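Local coordinates for metal-dependent phosphohydrolase, HDOD domain-containing (Geobacter sulfurreducens, PDB 3HC1), which is of unknown function but holds two iron ions in an all-helical fold of the HD/HDOD type and may act as a metal-dependent phosphohydrolase, at residues A[34-39]-A[93-98]; A[45-50]-A[84-89]; A[241-244]-A[250-253]; A[172-175]-A[180-183]. One frame throughout, in Å; residues are numbered along the deposited sequence.

Contact 1 (A[34-39]-A[93-98]); sequences LRIAGK and LLREAI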
loop_
_atom_site.group_PDB
_atom_site.type_symbol
_atom_site.label_atom_id
_atom_site.label_comp_id
_atom_site.label_asym_id
_atom_site.label_seq_id
_atom_site.Cartn_x
_atom_site.Cartn_y
_atom_site.Cartn_z
ATOM N N LEU A 34 -12.130 -5.747 -5.498
ATOM C CA LEU A 34 -11.909 -7.203 -5.636
ATOM C C LEU A 34 -11.843 -7.638 -7.112
ATOM O O LEU A 34 -10.987 -8.456 -7.491
ATOM C CB LEU A 34 -12.975 -8.029 -4.830
ATOM C CG LEU A 34 -12.884 -9.594 -4.801
ATOM C CD1 LEU A 34 -11.813 -10.123 -3.824
ATOM C CD2 LEU A 34 -14.238 -10.285 -4.479
ATOM N N ARG A 35 -12.693 -7.071 -7.964
ATOM C CA ARG A 35 -12.683 -7.441 -9.398
ATOM C C ARG A 35 -11.340 -7.070 -10.024
ATOM O O ARG A 35 -10.671 -7.910 -10.642
ATOM C CB ARG A 35 -13.847 -6.773 -10.161
ATOM C CG ARG A 35 -13.934 -7.156 -11.662
ATOM N N ILE A 36 -10.929 -5.817 -9.816
ATOM C CA ILE A 36 -9.643 -5.315 -10.337
ATOM C C ILE A 36 -8.472 -6.103 -9.760
ATOM O O ILE A 36 -7.638 -6.590 -10.504
ATOM C CB ILE A 36 -9.455 -3.780 -10.107
ATOM C CG1 ILE A 36 -10.349 -2.996 -11.078
ATOM C CG2 ILE A 36 -8.003 -3.363 -10.390
ATOM C CD1 ILE A 36 -10.419 -1.529 -10.775
ATOM N N ALA A 37 -8.421 -6.219 -8.438
ATOM C CA ALA A 37 -7.472 -7.113 -7.759
ATOM C C ALA A 37 -7.350 -8.491 -8.404
ATOM O O ALA A 37 -6.240 -9.023 -8.507
ATOM C CB ALA A 37 -7.854 -7.262 -6.298
ATOM N N GLY A 38 -8.475 -9.062 -8.845
ATOM C CA GLY A 38 -8.489 -10.375 -9.527
ATOM C C GLY A 38 -7.989 -10.454 -10.967
ATOM O O GLY A 38 -7.520 -11.517 -11.423
ATOM N N LYS A 39 -8.063 -9.337 -11.691
ATOM C CA LYS A 39 -7.779 -9.314 -13.131
ATOM C C LYS A 39 -6.392 -8.751 -13.504
ATOM O O LYS A 39 -6.031 -8.672 -14.678
ATOM C CB LYS A 39 -8.873 -8.493 -13.824
ATOM C CG LYS A 39 -10.319 -8.994 -13.605
ATOM C CD LYS A 39 -10.786 -9.882 -14.749
ATOM C CE LYS A 39 -12.170 -10.483 -14.482
ATOM N NZ LYS A 39 -13.336 -9.567 -14.749
ATOM N N LEU A 93 -2.905 1.763 -16.209
ATOM C CA LEU A 93 -3.067 2.980 -15.420
ATOM C C LEU A 93 -4.554 3.264 -15.108
ATOM O O LEU A 93 -4.877 3.816 -14.042
ATOM C CB LEU A 93 -2.376 4.174 -16.060
ATOM C CG LEU A 93 -0.837 4.135 -16.074
ATOM C CD1 LEU A 93 -0.229 5.205 -17.004
ATOM C CD2 LEU A 93 -0.271 4.267 -14.672
ATOM N N LEU A 94 -5.469 2.877 -16.003
ATOM C CA LEU A 94 -6.885 3.035 -15.672
ATOM C C LEU A 94 -7.328 2.117 -14.487
ATOM O O LEU A 94 -8.018 2.596 -13.594
ATOM C CB LEU A 94 -7.794 2.836 -16.873
ATOM C CG LEU A 94 -9.300 3.117 -16.684
ATOM C CD1 LEU A 94 -9.542 4.557 -16.333
ATOM C CD2 LEU A 94 -10.071 2.719 -17.948
ATOM N N ARG A 95 -6.976 0.834 -14.528
ATOM C CA ARG A 95 -7.203 -0.107 -13.405
ATOM C C ARG A 95 -6.613 0.480 -12.119
ATOM O O ARG A 95 -7.233 0.451 -11.065
ATOM C CB ARG A 95 -6.557 -1.474 -13.662
ATOM C CG ARG A 95 -7.267 -2.455 -14.668
ATOM C CD ARG A 95 -6.222 -3.495 -15.178
ATOM N NE ARG A 95 -6.824 -4.691 -15.737
ATOM C CZ ARG A 95 -6.200 -5.594 -16.504
ATOM N NH1 ARG A 95 -4.912 -5.474 -16.834
ATOM N NH2 ARG A 95 -6.884 -6.634 -16.972
ATOM N N GLU A 96 -5.400 1.007 -12.222
ATOM C CA GLU A 96 -4.715 1.608 -11.091
ATOM C C GLU A 96 -5.447 2.798 -10.544
ATOM O O GLU A 96 -5.588 2.932 -9.350
ATOM C CB GLU A 96 -3.322 2.080 -11.501
ATOM C CG GLU A 96 -2.471 2.490 -10.346
ATOM C CD GLU A 96 -1.048 2.799 -10.750
ATOM O OE1 GLU A 96 -0.335 1.868 -11.203
ATOM O OE2 GLU A 96 -0.635 3.972 -10.588
ATOM N N ALA A 97 -5.880 3.690 -11.422
ATOM C CA ALA A 97 -6.584 4.910 -11.002
ATOM C C ALA A 97 -7.948 4.562 -10.367
ATOM O O ALA A 97 -8.348 5.150 -9.345
ATOM C CB ALA A 97 -6.758 5.867 -12.181
ATOM N N ILE A 98 -8.672 3.638 -10.991
ATOM C CA ILE A 98 -9.986 3.191 -10.464
ATOM C C ILE A 98 -9.825 2.532 -9.066
ATOM O O ILE A 98 -10.555 2.851 -8.104
ATOM C CB ILE A 98 -10.718 2.229 -11.455
ATOM C CG1 ILE A 98 -11.128 2.990 -12.736
ATOM C CG2 ILE A 98 -11.966 1.667 -10.808
ATOM C CD1 ILE A 98 -11.792 2.135 -13.796
#

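Contact 2 (A[45-50]-A[84-89]); sequences VAIDEV and DAVIYL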
loop_
_atom_site.group_PDB
_atom_site.type_symbol
_atom_site.label_atom_id
_atom_site.label_comp_id
_atom_site.label_asym_id
_atom_site.label_seq_id
_atom_site.Cartn_x
_atom_site.Cartn_y
_atom_site.Cartn_z
ATOM N N VAL A 45 -7.881 -7.756 -21.453
ATOM C CA VAL A 45 -9.213 -7.286 -21.069
ATOM C C VAL A 45 -9.545 -6.010 -21.882
ATOM O O VAL A 45 -8.665 -5.189 -22.166
ATOM C CB VAL A 45 -9.309 -7.042 -19.555
ATOM C CG1 VAL A 45 -10.703 -6.578 -19.176
ATOM C CG2 VAL A 45 -8.911 -8.320 -18.797
ATOM N N ALA A 46 -10.808 -5.880 -22.286
ATOM C CA ALA A 46 -11.268 -4.742 -23.071
ATOM C C ALA A 46 -11.379 -3.510 -22.181
ATOM O O ALA A 46 -12.069 -3.531 -21.161
ATOM C CB ALA A 46 -12.616 -5.051 -23.717
ATOM N N ILE A 47 -10.701 -2.434 -22.582
ATOM C CA ILE A 47 -10.634 -1.217 -21.769
ATOM C C ILE A 47 -12.037 -0.648 -21.519
ATOM O O ILE A 47 -12.363 -0.231 -20.398
ATOM C CB ILE A 47 -9.614 -0.168 -22.367
ATOM C CG1 ILE A 47 -9.240 0.903 -21.330
ATOM C CG2 ILE A 47 -10.126 0.457 -23.670
ATOM C CD1 ILE A 47 -8.028 1.729 -21.731
ATOM N N ASP A 48 -12.880 -0.692 -22.552
ATOM C CA ASP A 48 -14.235 -0.166 -22.463
ATOM C C ASP A 48 -15.092 -0.932 -21.492
ATOM O O ASP A 48 -16.015 -0.363 -20.929
ATOM C CB ASP A 48 -14.890 -0.130 -23.842
ATOM C CG ASP A 48 -14.206 0.844 -24.759
ATOM O OD1 ASP A 48 -13.933 1.979 -24.306
ATOM O OD2 ASP A 48 -13.919 0.469 -25.911
ATOM N N GLU A 49 -14.780 -2.204 -21.266
ATOM C CA GLU A 49 -15.471 -2.963 -20.214
ATOM C C GLU A 49 -15.133 -2.392 -18.867
ATOM O O GLU A 49 -16.028 -2.187 -18.043
ATOM C CB GLU A 49 -15.118 -4.439 -20.261
ATOM C CG GLU A 49 -15.658 -5.100 -21.511
ATOM C CD GLU A 49 -15.100 -6.473 -21.723
ATOM O OE1 GLU A 49 -14.492 -7.023 -20.768
ATOM O OE2 GLU A 49 -15.271 -6.993 -22.847
ATOM N N VAL A 50 -13.848 -2.108 -18.657
ATOM C CA VAL A 50 -13.391 -1.485 -17.400
ATOM C C VAL A 50 -14.042 -0.087 -17.231
ATOM O O VAL A 50 -14.637 0.229 -16.178
ATOM C CB VAL A 50 -11.848 -1.386 -17.357
ATOM C CG1 VAL A 50 -11.373 -0.784 -16.045
ATOM C CG2 VAL A 50 -11.225 -2.758 -17.586
ATOM N N ASP A 84 -11.250 10.676 -22.246
ATOM C CA ASP A 84 -9.856 11.119 -22.274
ATOM C C ASP A 84 -8.965 10.187 -21.438
ATOM O O ASP A 84 -7.866 9.820 -21.864
ATOM C CB ASP A 84 -9.692 12.547 -21.696
ATOM C CG ASP A 84 -10.302 13.651 -22.571
ATOM O OD1 ASP A 84 -10.430 13.479 -23.811
ATOM O OD2 ASP A 84 -10.614 14.725 -21.993
ATOM N N ALA A 85 -9.419 9.853 -20.230
ATOM C CA ALA A 85 -8.644 9.019 -19.327
ATOM C C ALA A 85 -8.403 7.658 -20.008
ATOM O O ALA A 85 -7.278 7.213 -20.116
ATOM C CB ALA A 85 -9.353 8.881 -17.981
ATOM N N VAL A 86 -9.446 7.056 -20.555
ATOM C CA VAL A 86 -9.306 5.762 -21.250
ATOM C C VAL A 86 -8.243 5.786 -22.375
ATOM O O VAL A 86 -7.348 4.920 -22.449
ATOM C CB VAL A 86 -10.662 5.310 -21.796
ATOM C CG1 VAL A 86 -10.510 4.206 -22.891
ATOM C CG2 VAL A 86 -11.558 4.875 -20.625
ATOM N N ILE A 87 -8.341 6.814 -23.211
ATOM C CA ILE A 87 -7.492 6.958 -24.382
ATOM C C ILE A 87 -6.079 7.199 -23.923
ATOM O O ILE A 87 -5.163 6.602 -24.476
ATOM C CB ILE A 87 -7.946 8.132 -25.295
ATOM C CG1 ILE A 87 -9.313 7.849 -25.927
ATOM C CG2 ILE A 87 -6.950 8.380 -26.415
ATOM C CD1 ILE A 87 -9.925 9.078 -26.590
ATOM N N TYR A 88 -5.911 8.038 -22.900
ATOM C CA TYR A 88 -4.587 8.501 -22.511
ATOM C C TYR A 88 -3.882 7.632 -21.491
ATOM O O TYR A 88 -2.678 7.464 -21.590
ATOM C CB TYR A 88 -4.612 9.993 -22.108
ATOM C CG TYR A 88 -4.675 10.893 -23.355
ATOM C CD1 TYR A 88 -5.833 10.946 -24.144
ATOM C CD2 TYR A 88 -3.545 11.620 -23.792
ATOM C CE1 TYR A 88 -5.884 11.734 -25.289
ATOM C CE2 TYR A 88 -3.591 12.415 -24.941
ATOM C CZ TYR A 88 -4.767 12.470 -25.683
ATOM O OH TYR A 88 -4.857 13.222 -26.850
ATOM N N LEU A 89 -4.600 7.040 -20.545
ATOM C CA LEU A 89 -3.954 6.205 -19.518
ATOM C C LEU A 89 -3.653 4.792 -20.007
ATOM O O LEU A 89 -2.642 4.209 -19.635
ATOM C CB LEU A 89 -4.816 6.116 -18.255
ATOM C CG LEU A 89 -4.676 7.172 -17.147
ATOM C CD1 LEU A 89 -4.759 8.601 -17.645
ATOM C CD2 LEU A 89 -5.752 6.934 -16.068
#

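Contact 3 (A[241-244]-A[250-253]); sequences CTLR and GHKP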
loop_
_atom_site.group_PDB
_atom_site.type_symbol
_atom_site.label_atom_id
_atom_site.label_comp_id
_atom_site.label_asym_id
_atom_site.label_seq_id
_atom_site.Cartn_x
_atom_site.Cartn_y
_atom_site.Cartn_z
ATOM N N CYS A 241 9.540 5.235 3.144
ATOM C CA CYS A 241 8.539 6.227 3.500
ATOM C C CYS A 241 8.606 6.595 4.976
ATOM O O CYS A 241 8.548 7.764 5.304
ATOM C CB CYS A 241 7.169 5.764 3.117
ATOM S SG CYS A 241 6.912 5.890 1.311
ATOM N N THR A 242 8.784 5.600 5.853
ATOM C CA THR A 242 8.835 5.833 7.292
ATOM C C THR A 242 10.048 6.668 7.636
ATOM O O THR A 242 9.970 7.549 8.480
ATOM C CB THR A 242 8.831 4.504 8.060
ATOM O OG1 THR A 242 7.655 3.794 7.675
ATOM C CG2 THR A 242 8.819 4.714 9.602
ATOM N N LEU A 243 11.159 6.386 6.973
ATOM C CA LEU A 243 12.419 7.139 7.171
ATOM C C LEU A 243 12.492 8.483 6.446
ATOM O O LEU A 243 13.328 9.273 6.794
ATOM C CB LEU A 243 13.645 6.284 6.824
ATOM C CG LEU A 243 13.990 5.165 7.817
ATOM C CD1 LEU A 243 15.034 4.179 7.195
ATOM C CD2 LEU A 243 14.427 5.660 9.194
ATOM N N ARG A 244 11.629 8.758 5.486
ATOM C CA ARG A 244 11.648 10.005 4.721
ATOM C C ARG A 244 10.354 10.807 4.854
ATOM O O ARG A 244 9.840 11.350 3.879
ATOM C CB ARG A 244 11.911 9.688 3.242
ATOM C CG ARG A 244 13.259 9.059 2.952
ATOM C CD ARG A 244 14.414 9.926 3.341
ATOM N NE ARG A 244 15.671 9.551 2.684
ATOM C CZ ARG A 244 16.899 9.735 3.194
ATOM N NH1 ARG A 244 17.068 10.267 4.371
ATOM N NH2 ARG A 244 17.977 9.372 2.519
ATOM N N GLY A 250 6.914 4.537 12.993
ATOM C CA GLY A 250 8.117 4.658 13.830
ATOM C C GLY A 250 9.241 3.732 13.401
ATOM O O GLY A 250 9.062 2.856 12.555
ATOM N N HIS A 251 10.426 3.950 13.964
ATOM C CA HIS A 251 11.629 3.220 13.498
ATOM C C HIS A 251 12.688 3.393 14.529
ATOM O O HIS A 251 12.808 4.448 15.114
ATOM C CB HIS A 251 12.128 3.797 12.163
ATOM C CG HIS A 251 13.078 2.906 11.417
ATOM N ND1 HIS A 251 14.384 2.707 11.820
ATOM C CD2 HIS A 251 12.933 2.218 10.253
ATOM C CE1 HIS A 251 14.979 1.877 10.979
ATOM N NE2 HIS A 251 14.121 1.559 10.027
ATOM N N LYS A 252 13.462 2.343 14.747
ATOM C CA LYS A 252 14.618 2.448 15.615
ATOM C C LYS A 252 15.638 3.408 15.044
ATOM O O LYS A 252 15.669 3.645 13.833
ATOM C CB LYS A 252 15.243 1.075 15.894
ATOM C CG LYS A 252 15.999 0.427 14.741
ATOM C CD LYS A 252 16.215 -1.068 14.995
ATOM C CE LYS A 252 17.264 -1.678 14.062
ATOM N NZ LYS A 252 17.167 -1.150 12.665
ATOM N N PRO A 253 16.487 3.971 15.918
ATOM C CA PRO A 253 17.522 4.887 15.471
ATOM C C PRO A 253 18.436 4.257 14.420
ATOM O O PRO A 253 18.760 3.071 14.512
ATOM C CB PRO A 253 18.316 5.174 16.765
ATOM C CG PRO A 253 17.297 5.020 17.840
ATOM C CD PRO A 253 16.451 3.861 17.391
#

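Contact 4 (A[172-175]-A[180-183]); sequences TLVD and TFGQ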
loop_
_atom_site.group_PDB
_atom_site.type_symbol
_atom_site.label_atom_id
_atom_site.label_comp_id
_atom_site.label_asym_id
_atom_site.label_seq_id
_atom_site.Cartn_x
_atom_site.Cartn_y
_atom_site.Cartn_z
ATOM N N THR A 172 -0.273 5.781 22.516
ATOM C CA THR A 172 0.289 6.458 23.676
ATOM C C THR A 172 1.508 5.670 24.166
ATOM O O THR A 172 2.497 6.268 24.558
ATOM C CB THR A 172 -0.800 6.749 24.798
ATOM O OG1 THR A 172 -1.153 5.536 25.453
ATOM C CG2 THR A 172 -2.085 7.394 24.199
ATOM N N LEU A 173 1.477 4.347 24.084
ATOM C CA LEU A 173 2.692 3.534 24.299
ATOM C C LEU A 173 3.811 3.847 23.299
ATOM O O LEU A 173 4.992 3.875 23.666
ATOM C CB LEU A 173 2.363 2.052 24.234
ATOM C CG LEU A 173 3.531 1.082 24.365
ATOM C CD1 LEU A 173 4.312 1.337 25.662
ATOM C CD2 LEU A 173 3.055 -0.342 24.298
ATOM N N VAL A 174 3.441 4.089 22.044
ATOM C CA VAL A 174 4.426 4.487 21.027
ATOM C C VAL A 174 4.997 5.878 21.386
ATOM O O VAL A 174 6.211 6.049 21.511
ATOM C CB VAL A 174 3.815 4.493 19.593
ATOM C CG1 VAL A 174 4.750 5.218 18.595
ATOM C CG2 VAL A 174 3.512 3.037 19.126
ATOM N N ASP A 175 4.095 6.845 21.570
ATOM C CA ASP A 175 4.449 8.266 21.803
ATOM C C ASP A 175 5.257 8.491 23.097
ATOM O O ASP A 175 5.974 9.494 23.210
ATOM C CB ASP A 175 3.180 9.159 21.827
ATOM C CG ASP A 175 2.540 9.375 20.419
ATOM O OD1 ASP A 175 2.776 8.559 19.479
ATOM O OD2 ASP A 175 1.765 10.364 20.271
ATOM N N THR A 180 8.116 1.057 17.920
ATOM C CA THR A 180 7.316 1.052 16.676
ATOM C C THR A 180 5.879 0.628 16.987
ATOM O O THR A 180 5.581 0.011 18.019
ATOM C CB THR A 180 7.856 0.160 15.546
ATOM O OG1 THR A 180 7.731 -1.224 15.882
ATOM C CG2 THR A 180 9.307 0.489 15.134
ATOM N N PHE A 181 4.983 0.970 16.091
ATOM C CA PHE A 181 3.584 0.594 16.255
ATOM C C PHE A 181 3.485 -0.909 16.302
ATOM O O PHE A 181 2.769 -1.441 17.120
ATOM C CB PHE A 181 2.753 1.167 15.117
ATOM C CG PHE A 181 2.147 2.509 15.453
ATOM C CD1 PHE A 181 2.945 3.639 15.585
ATOM C CD2 PHE A 181 0.777 2.640 15.591
ATOM C CE1 PHE A 181 2.387 4.884 15.877
ATOM C CE2 PHE A 181 0.211 3.875 15.897
ATOM C CZ PHE A 181 1.005 4.990 16.008
ATOM N N GLY A 182 4.213 -1.596 15.421
ATOM C CA GLY A 182 4.199 -3.041 15.400
ATOM C C GLY A 182 4.635 -3.641 16.748
ATOM O O GLY A 182 4.066 -4.650 17.184
ATOM N N GLN A 183 5.649 -3.047 17.369
ATOM C CA GLN A 183 6.101 -3.457 18.695
ATOM C C GLN A 183 5.032 -3.183 19.760
ATOM O O GLN A 183 4.655 -4.070 20.519
ATOM C CB GLN A 183 7.409 -2.728 19.037
ATOM C CG GLN A 183 8.615 -3.149 18.184
ATOM C CD GLN A 183 9.856 -2.316 18.498
ATOM O OE1 GLN A 183 9.844 -1.085 18.418
ATOM N NE2 GLN A 183 10.923 -2.990 18.901
#

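Contact 1 (A[34-39]-A[93-98])
The guanidinium group of Arg95 carries the backbone carbonyl of Lys39 over one of its faces, the oxygen standing 3.1 Å above the plane and displaced toward the rim on the NH2 side. Lys39 O and Arg95 NH2 are 3.2 Å apart, yet the N-H directions lie close to the guanidinium plane and point past this oxygen, so the approach is electrostatic contact and not a hydrogen bond. What NH2 does bond is the carbonyl of Asp42, in the turn that follows helix 31-39, while NH1 makes a long, weak ion pair with Asp92. An extended chain from CG to NE brings the group close to the carbonyls of both Lys39 and Asp42, a setting that probably suits its positive charge. Nearer the arginine backbone the interface is apolar. Ile36 reaches across with both branches: CD1 packs on Ile98 CG2 at 3.6 Å, the two side chains meeting at about a right angle, and CG2 rests 4.0 Å from Arg95 CB. Ile36 CD1 also lies 3.8 Å from the carbonyl oxygen of Arg95. With CG1 beside the backbone N (chi1 -74°), the longer branch of Ile36 can turn toward Ile98. The axes of the two short segments run roughly antiparallel, at 147°, and approach to 10.3 Å, a separation usual for helix-helix packing in the core of an all-helical domain such as this HDOD fold.

Contact 2 (A[45-50]-A[84-89])
Ile47 and Val86 join the first turn of helix 47-54 to helix 82-108, a helix-to-helix packing contact within the all-helical HDOD domain. The tight part is this single apolar pair, whose side chains slide past each other in opposite directions. CG1 of Val86 sits against three carbons of Ile47: CD1 at 3.7 Å, CG2 at 3.8 Å and CG1 at 3.9 Å. The ethyl arm of Ile47 is extended away from its own helix, CG1 being anti to the backbone N (chi1 -163°), and this lets its tip pass the valine and reach the main chain behind it. Leu94, two turns further along helix 82-108, touches both side chains and continues the apolar seam inward.

The other flank is looser. Asp48 is exposed, and its carboxylate only skirts the valine, with OD1 at 4.3 Å from Val86 CG1; no polar partner comes from 84-89. Ala46 is the N-cap residue and Ile47 the first of the helix, so the contact is made by the very beginning of helix 47-54. On the buried side the closest approach of the whole interface is that of Ile47 CD1 to the carbonyl oxygen of Val86, at 3.3 Å.

Contact 3 (A[241-244]-A[250-253])
The imidazole of His251 carries the end of Leu243 on one face: the CD2 methyl stands over the ring centre in a CH-pi contact, 3.9 Å from the centroid and 13° off the ring normal. The second methyl, CD1, leans toward the far edge of the ring and lies 4.0 Å from His251 NE2, so the isopropyl group spreads across the imidazole. Van der Waals contact continues through Thr242, whose methyl CG2 is 3.5 Å from the carbonyl oxygen of Gly250 and 4.3 Å from His251 CB. OG1 sits beside the threonine backbone N (chi1 -57°), where it bonds the carbonyl of Asp238 in its own helix; this leaves CG2 anti to that N and turned to the loop. The loop is thus pinned to the end of helix 229-243, close to the iron ligands Asp238 and His122, and directly after Glu249, which bridges the two irons.

Hydrogen bonds fix the ring itself. His251 ND1 donates to Lys252 O at 2.6 Å, nearly straight at 171°; the acceptor lies in the ring plane, and the donor meets a lone pair in the carbonyl plane. NE2 is bonded to Glu239 OE2, one turn before Thr242.

With both nitrogens engaged, rotation of the imidazole is restrained and one face is held against Leu243. A carboxylate at NE2 and a carbonyl at ND1 would probably favour a ring protonated at both nitrogens.

Contact 4 (A[172-175]-A[180-183])
Val174 lays its two methyls on the ring of Phe181, the side chains crossing at about a right angle. CG2 lies over one face, 4.0 Å from the centroid and 24° off the ring normal, a CH-pi contact displaced toward the CD1 edge. CG1 takes the neighbouring part of the rim, at 3.6 Å from Phe181 CE1. The valine also reaches the main chain: CG2 is 3.8 Å from Thr180 O. Phe181 sets out away from 172-175, but its ring folds back to the valine, chi1 of -93° lying away from the usual staggered value, and Val170 and Val171 of helix 164-177 touch it too.

Helices 164-177 and 181-189 follow each other through a short turn, a helix-turn-helix connection in the plain topological sense, and the second opens with a capping box. Thr180 is the N-cap residue: its OG1 accepts from Gln183 N at 3.1 Å, and Gln183 OE1 in turn accepts the N-H of Thr180 at 2.8 Å. The latter bond is straight, at 180°, and enters a lone pair in the plane of the amide carbonyl. A weak hydrogen bond from Thr180 OG1 to the same OE1 closes the arrangement, tying down the backbone from which the phenylalanine springs.

Further out, Phe248 meets the Phe181 ring edge-to-face. The backbone of Phe181 is hydrogen-bonded to Glu249, a ligand of both irons, and the side chain of His193, a ligand of one, lies about 5 Å from that of Phe181.

In the fold
From the N terminus, helix 31-39 meets helix 82-108 in contact 1, closing a long loop of mostly helical chain. Contact 2 lies wholly within that loop, joining helix 47-54 to an earlier part of helix 82-108, so this one long helix serves both. The two touch where Arg95 lies against Val45 and where Ile98 meets Val50. Contacts 4 and 3 follow in series, each closing a short loop: contact 4 the turn between helices 164-177 and 181-189, contact 3 the loop leaving helix 229-243. They adjoin through Thr180 and Gly250, near the irons, across the chain's centre from contacts 1 and 2.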